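PDB 4CY9: DPSA from Streptomyces coelicolor, which probably binds and oxidises iron inside a hollow twelve-subunit Dps shell of the ferritin family, and is also linked to DNA binding. Local coordinates for residues L36-V41 with E55-Q60; W43-P48 with A103-H108. All blocks are in the same frame, centred on the assembly; numbering follows the deposited sequence.

Both interactions sit towards the same end of the ferritin-like bundle, with centres about 12 Å apart. Helix 14-44 takes part in each. In interaction 1 it packs against helix 50-77 in the bundle interior. In interaction 2 the end of that helix and strand 45-46 meet strand 103-104 and the start of helix 105-133. The two contacts touch directly where Val41 CG1 lies 3.7 Å from His108 CB. Along the chain their segments alternate. Both also reach a neighbouring subunit. Dps proteins form their ferroxidase centres at a two-subunit interface, and the same probably holds here.

Interaction 1 (L36-V41 with E55-Q60)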
loop_
_atom_site.group_PDB
_atom_site.type_symbol
_atom_site.label_atom_id
_atom_site.label_comp_id
_atom_site.label_asym_id
_atom_site.label_seq_id
_atom_site.Cartn_x
_atom_site.Cartn_y
_atom_site.Cartn_z
ATOM N N LEU A 36 28.066 -10.410 -0.811
ATOM C CA LEU A 36 28.344 -11.546 0.131
ATOM C C LEU A 36 29.104 -10.972 1.326
ATOM O O LEU A 36 28.811 -11.351 2.492
ATOM C CB LEU A 36 29.317 -12.591 -0.564
ATOM C CG LEU A 36 28.536 -13.281 -1.692
ATOM C CD1 LEU A 36 29.579 -14.143 -2.503
ATOM C CD2 LEU A 36 27.480 -14.322 -1.171
ATOM N N THR A 37 30.057 -10.093 1.096
ATOM C CA THR A 37 30.888 -9.586 2.175
ATOM C C THR A 37 30.054 -8.628 3.055
ATOM O O THR A 37 30.223 -8.632 4.297
ATOM C CB THR A 37 32.097 -8.798 1.588
ATOM O OG1 THR A 37 32.914 -9.788 0.890
ATOM C CG2 THR A 37 32.945 -8.101 2.678
ATOM N N LEU A 38 29.148 -7.843 2.464
ATOM C CA LEU A 38 28.299 -6.967 3.346
ATOM C C LEU A 38 27.415 -7.857 4.243
ATOM O O LEU A 38 27.237 -7.473 5.407
ATOM C CB LEU A 38 27.346 -6.127 2.434
ATOM C CG LEU A 38 28.179 -4.988 1.705
ATOM C CD1 LEU A 38 27.216 -4.437 0.600
ATOM C CD2 LEU A 38 28.496 -3.845 2.699
ATOM N N LYS A 39 26.878 -8.967 3.727
ATOM C CA LYS A 39 26.048 -9.796 4.616
ATOM C C LYS A 39 26.949 -10.389 5.683
ATOM O O LYS A 39 26.548 -10.481 6.850
ATOM C CB LYS A 39 25.388 -10.937 3.862
ATOM C CG LYS A 39 24.027 -10.541 3.138
ATOM C CD LYS A 39 23.055 -10.203 4.352
ATOM C CE LYS A 39 21.625 -10.188 3.940
ATOM N NZ LYS A 39 20.820 -9.880 5.191
ATOM N N HIS A 40 28.139 -10.826 5.312
ATOM C CA HIS A 40 29.085 -11.319 6.364
ATOM C C HIS A 40 29.327 -10.310 7.463
ATOM O O HIS A 40 29.347 -10.678 8.662
ATOM C CB HIS A 40 30.417 -11.706 5.612
ATOM C CG HIS A 40 31.516 -12.135 6.536
ATOM N ND1 HIS A 40 31.701 -13.449 6.913
ATOM C CD2 HIS A 40 32.472 -11.375 7.223
ATOM C CE1 HIS A 40 32.753 -13.515 7.767
ATOM N NE2 HIS A 40 33.224 -12.258 7.971
ATOM N N VAL A 41 29.531 -9.048 7.084
ATOM C CA VAL A 41 29.728 -8.025 8.117
ATOM C C VAL A 41 28.440 -7.904 8.934
ATOM O O VAL A 41 28.453 -7.771 10.177
ATOM C CB VAL A 41 30.135 -6.669 7.464
ATOM C CG1 VAL A 41 30.230 -5.613 8.562
ATOM C CG2 VAL A 41 31.556 -6.853 6.816
ATOM N N GLU A 55 21.802 -2.642 11.001
ATOM C CA GLU A 55 20.654 -2.146 10.176
ATOM C C GLU A 55 21.181 -1.329 9.023
ATOM O O GLU A 55 20.534 -1.418 7.894
ATOM C CB GLU A 55 19.585 -1.332 10.963
ATOM C CG GLU A 55 19.187 -2.125 12.205
ATOM C CD GLU A 55 18.010 -2.949 12.159
ATOM O OE1 GLU A 55 18.113 -4.004 11.516
ATOM O OE2 GLU A 55 17.087 -2.615 12.950
ATOM N N MET A 56 22.212 -0.542 9.227
ATOM C CA MET A 56 22.640 0.357 8.070
ATOM C C MET A 56 23.155 -0.419 6.743
ATOM O O MET A 56 23.051 0.026 5.568
ATOM C CB MET A 56 23.787 1.160 8.475
ATOM C CG MET A 56 24.465 2.002 7.374
ATOM S SD MET A 56 25.880 3.049 8.045
ATOM C CE MET A 56 27.428 2.070 7.777
ATOM N N ILE A 57 23.726 -1.586 6.975
ATOM C CA ILE A 57 24.239 -2.399 5.819
ATOM C C ILE A 57 23.080 -2.941 5.015
ATOM O O ILE A 57 23.190 -3.192 3.811
ATOM C CB ILE A 57 25.124 -3.554 6.441
ATOM C CG1 ILE A 57 26.383 -2.924 6.910
ATOM C CG2 ILE A 57 25.281 -4.714 5.393
ATOM C CD1 ILE A 57 27.266 -3.951 7.698
ATOM N N ASP A 58 21.927 -3.217 5.674
ATOM C CA ASP A 58 20.916 -4.015 4.901
ATOM C C ASP A 58 20.406 -3.290 3.591
ATOM O O ASP A 58 20.296 -4.015 2.571
ATOM C CB ASP A 58 19.855 -4.638 5.907
ATOM C CG ASP A 58 20.003 -6.259 6.008
ATOM O OD1 ASP A 58 20.933 -7.131 5.294
ATOM O OD2 ASP A 58 19.112 -6.700 6.746
ATOM N N PRO A 59 20.135 -2.002 3.571
ATOM C CA PRO A 59 19.718 -1.493 2.296
ATOM C C PRO A 59 20.874 -1.459 1.249
ATOM O O PRO A 59 20.583 -1.484 0.051
ATOM C CB PRO A 59 19.293 -0.077 2.551
ATOM C CG PRO A 59 19.893 0.333 3.885
ATOM C CD PRO A 59 19.854 -0.964 4.664
ATOM N N GLN A 60 22.130 -1.373 1.697
ATOM C CA GLN A 60 23.227 -1.416 0.752
ATOM C C GLN A 60 23.378 -2.849 0.169
ATOM O O GLN A 60 23.675 -2.979 -1.018
ATOM C CB GLN A 60 24.495 -1.008 1.487
ATOM C CG GLN A 60 25.696 -1.116 0.577
ATOM C CD GLN A 60 25.746 -0.063 -0.599
ATOM O OE1 GLN A 60 24.733 0.722 -0.919
ATOM N NE2 GLN A 60 26.856 -0.016 -1.243
#
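Leu38, Val41 and Ile57 form the apolar part of this contact between two neighbouring helices of the ferritin-like four-helix bundle. Helices 14-44 and 50-77 run antiparallel here, at 163°, with the axes of the short segments 9.5 Å apart. The one polar link between the segments is a salt bridge. Lys39 NZ donates to Asp58 OD1 at 2.8 Å and meets it on the syn lone pair, the side of the other oxygen. The lysine starts out pointing away from helix 50-77. A bend at chi2 (-66°) turns CD, and the rest of the chain then runs out to the aspartate. NZ has a second acidic partner, Asp69 OD1 of a neighbouring subunit. Two carboxylates from different chains therefore satisfy this buried ammonium group. Asp58 also packs on His42. This polar cluster is probably close to the ferroxidase centre. Gln60 is satisfied by another helix, since its NE2 is hydrogen-bonded to Tyr116 OH. Its aliphatic part still serves this contact, with Gln60 CG 3.7 Å from Leu38 CD1. The other contacts are van der Waals. Ile57 CG2 lies 3.9 Å from Leu38 CB. The same Ile57 CG2 comes closer to the backbone, 3.4 Å from Leu38 O. The side chains of Val41 and Ile57 cross at about a right angle, with Val41 CG1 3.5 Å from Ile57 CD1.

Interaction 2 (W43-P48 with A103-H108); sequences WNVVGP and ADAIAH
Val45 and Val46 pair with Ala103 and Asp104 as a short two-stranded parallel sheet, which ties two helix ends of the ferritin-like bundle together. The pairing uses backbone hydrogen bonds. Ala103 N donates to Asn44 O at 3.2 Å. Val46 N donates to Ala103 O at 3.0 Å. Ala105 N gives a weaker, more bent bond to Val46 O. That oxygen also receives a CA-H...O contact from Asp104 CA.

Side chains add to the pairing. His108 NE2 makes a weak bond to Asn44 O, 3.3 Å away, with the oxygen at the ring edge near its plane. Asn44 O thus has two donors, one from the strand and one from the helix. His108 NE2 is shared in turn, with a second weak bond to Gly101 O. Val45 and Asp104 are each modelled in two conformers, so their side-chain contacts hold for one of them. In that one, Val45 CG1 approaches the same ring obliquely, 3.5 Å from His108 CD2. Asp104 is the N-cap of helix 105-133. Its OD2 takes a weak bond from Ile106 N, while Ala107 N approaches Asp104 OD1 from above the carboxylate plane, at 2.9 Å.

Beyond this shell, Phe50 and Val53 of helix 50-77 pack on Val45. The backbone of Gly47 bonds to another neighbouring subunit. The His108 ring is further fixed by a hydrogen bond between its ND1 and Tyr98 OH.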
loop_
_atom_site.group_PDB
_atom_site.type_symbol
_atom_site.label_atom_id
_atom_site.label_comp_id
_atom_site.label_asym_id
_atom_site.label_seq_id
_atom_site.Cartn_x
_atom_site.Cartn_y
_atom_site.Cartn_z
ATOM N N TRP A 43 26.241 -9.985 9.738
ATOM C CA TRP A 43 26.031 -11.092 10.709
ATOM C C TRP A 43 27.032 -11.092 11.811
ATOM O O TRP A 43 26.723 -11.579 12.905
ATOM C CB TRP A 43 26.182 -12.439 9.970
ATOM C CG TRP A 43 25.148 -12.654 8.898
ATOM C CD1 TRP A 43 23.831 -12.243 8.886
ATOM C CD2 TRP A 43 25.360 -13.345 7.638
ATOM N NE1 TRP A 43 23.220 -12.592 7.718
ATOM C CE2 TRP A 43 24.100 -13.296 6.928
ATOM C CE3 TRP A 43 26.467 -14.005 7.058
ATOM C CZ2 TRP A 43 23.906 -13.869 5.646
ATOM C CZ3 TRP A 43 26.252 -14.641 5.786
ATOM C CH2 TRP A 43 25.023 -14.597 5.081
ATOM N N ASN A 44 28.217 -10.523 11.583
ATOM C CA ASN A 44 29.342 -10.741 12.494
ATOM C C ASN A 44 29.856 -9.463 13.159
ATOM O O ASN A 44 30.887 -9.493 13.819
ATOM C CB ASN A 44 30.509 -11.380 11.708
ATOM C CG ASN A 44 30.129 -12.810 11.229
ATOM O OD1 ASN A 44 30.112 -13.137 9.996
ATOM N ND2 ASN A 44 29.714 -13.633 12.203
ATOM N N VAL A 45 29.108 -8.365 13.109
ATOM C CA VAL A 45 29.428 -7.186 13.896
ATOM C C VAL A 45 28.954 -7.367 15.354
ATOM O O VAL A 45 27.883 -7.932 15.554
ATOM C CB VAL A 45 28.682 -5.894 13.341
ATOM C CG1 VAL A 45 29.444 -5.329 12.166
ATOM C CG2 VAL A 45 27.198 -6.131 12.954
ATOM N N VAL A 46 29.712 -6.854 16.301
ATOM C CA VAL A 46 29.343 -6.885 17.750
ATOM C C VAL A 46 29.675 -5.527 18.364
ATOM O O VAL A 46 30.295 -4.634 17.748
ATOM C CB VAL A 46 30.150 -8.055 18.481
ATOM C CG1 VAL A 46 29.667 -9.415 17.887
ATOM C CG2 VAL A 46 31.679 -7.875 18.370
ATOM N N GLY A 47 29.339 -5.447 19.645
ATOM C CA GLY A 47 29.688 -4.282 20.446
ATOM C C GLY A 47 28.556 -3.299 20.407
ATOM O O GLY A 47 27.528 -3.484 19.832
ATOM N N PRO A 48 28.739 -2.130 21.118
ATOM C CA PRO A 48 27.670 -1.227 21.467
ATOM C C PRO A 48 27.090 -0.517 20.302
ATOM O O PRO A 48 25.941 -0.020 20.410
ATOM C CB PRO A 48 28.383 -0.198 22.407
ATOM C CG PRO A 48 29.639 -0.719 22.765
ATOM C CD PRO A 48 29.977 -1.936 21.920
ATOM N N ALA A 103 33.843 -9.050 14.975
ATOM C CA ALA A 103 34.653 -7.875 15.439
ATOM C C ALA A 103 33.742 -6.757 15.754
ATOM O O ALA A 103 32.592 -6.741 15.369
ATOM C CB ALA A 103 35.647 -7.373 14.316
ATOM N N ASP A 104 34.286 -5.770 16.477
ATOM C CA ASP A 104 33.436 -4.657 16.777
ATOM C C ASP A 104 33.115 -3.849 15.474
ATOM O O ASP A 104 33.758 -3.900 14.471
ATOM C CB ASP A 104 34.068 -3.745 17.825
ATOM C CG ASP A 104 34.838 -2.611 17.213
ATOM O OD1 ASP A 104 35.796 -2.876 16.482
ATOM O OD2 ASP A 104 34.367 -1.437 17.295
ATOM N N ALA A 105 32.021 -3.128 15.565
ATOM C CA ALA A 105 31.354 -2.601 14.401
ATOM C C ALA A 105 32.236 -1.604 13.825
ATOM O O ALA A 105 32.437 -1.550 12.550
ATOM C CB ALA A 105 29.862 -2.087 14.719
ATOM N N ILE A 106 32.935 -0.853 14.629
ATOM C CA ILE A 106 33.888 0.030 14.145
ATOM C C ILE A 106 35.175 -0.470 13.506
ATOM O O ILE A 106 35.552 0.112 12.475
ATOM C CB ILE A 106 34.047 1.354 15.039
ATOM N N ALA A 107 35.722 -1.649 13.881
ATOM C CA ALA A 107 36.672 -2.340 13.241
ATOM C C ALA A 107 36.205 -2.858 11.804
ATOM O O ALA A 107 36.984 -2.905 10.782
ATOM C CB ALA A 107 37.145 -3.547 14.026
ATOM N N HIS A 108 35.002 -3.406 11.767
ATOM C CA HIS A 108 34.482 -3.841 10.438
ATOM C C HIS A 108 34.322 -2.629 9.517
ATOM O O HIS A 108 34.590 -2.753 8.293
ATOM C CB HIS A 108 33.116 -4.462 10.598
ATOM C CG HIS A 108 33.185 -5.915 10.904
ATOM N ND1 HIS A 108 33.640 -6.809 9.966
ATOM C CD2 HIS A 108 32.717 -6.691 12.031
ATOM C CE1 HIS A 108 33.596 -8.094 10.451
ATOM N NE2 HIS A 108 33.028 -8.033 11.723
#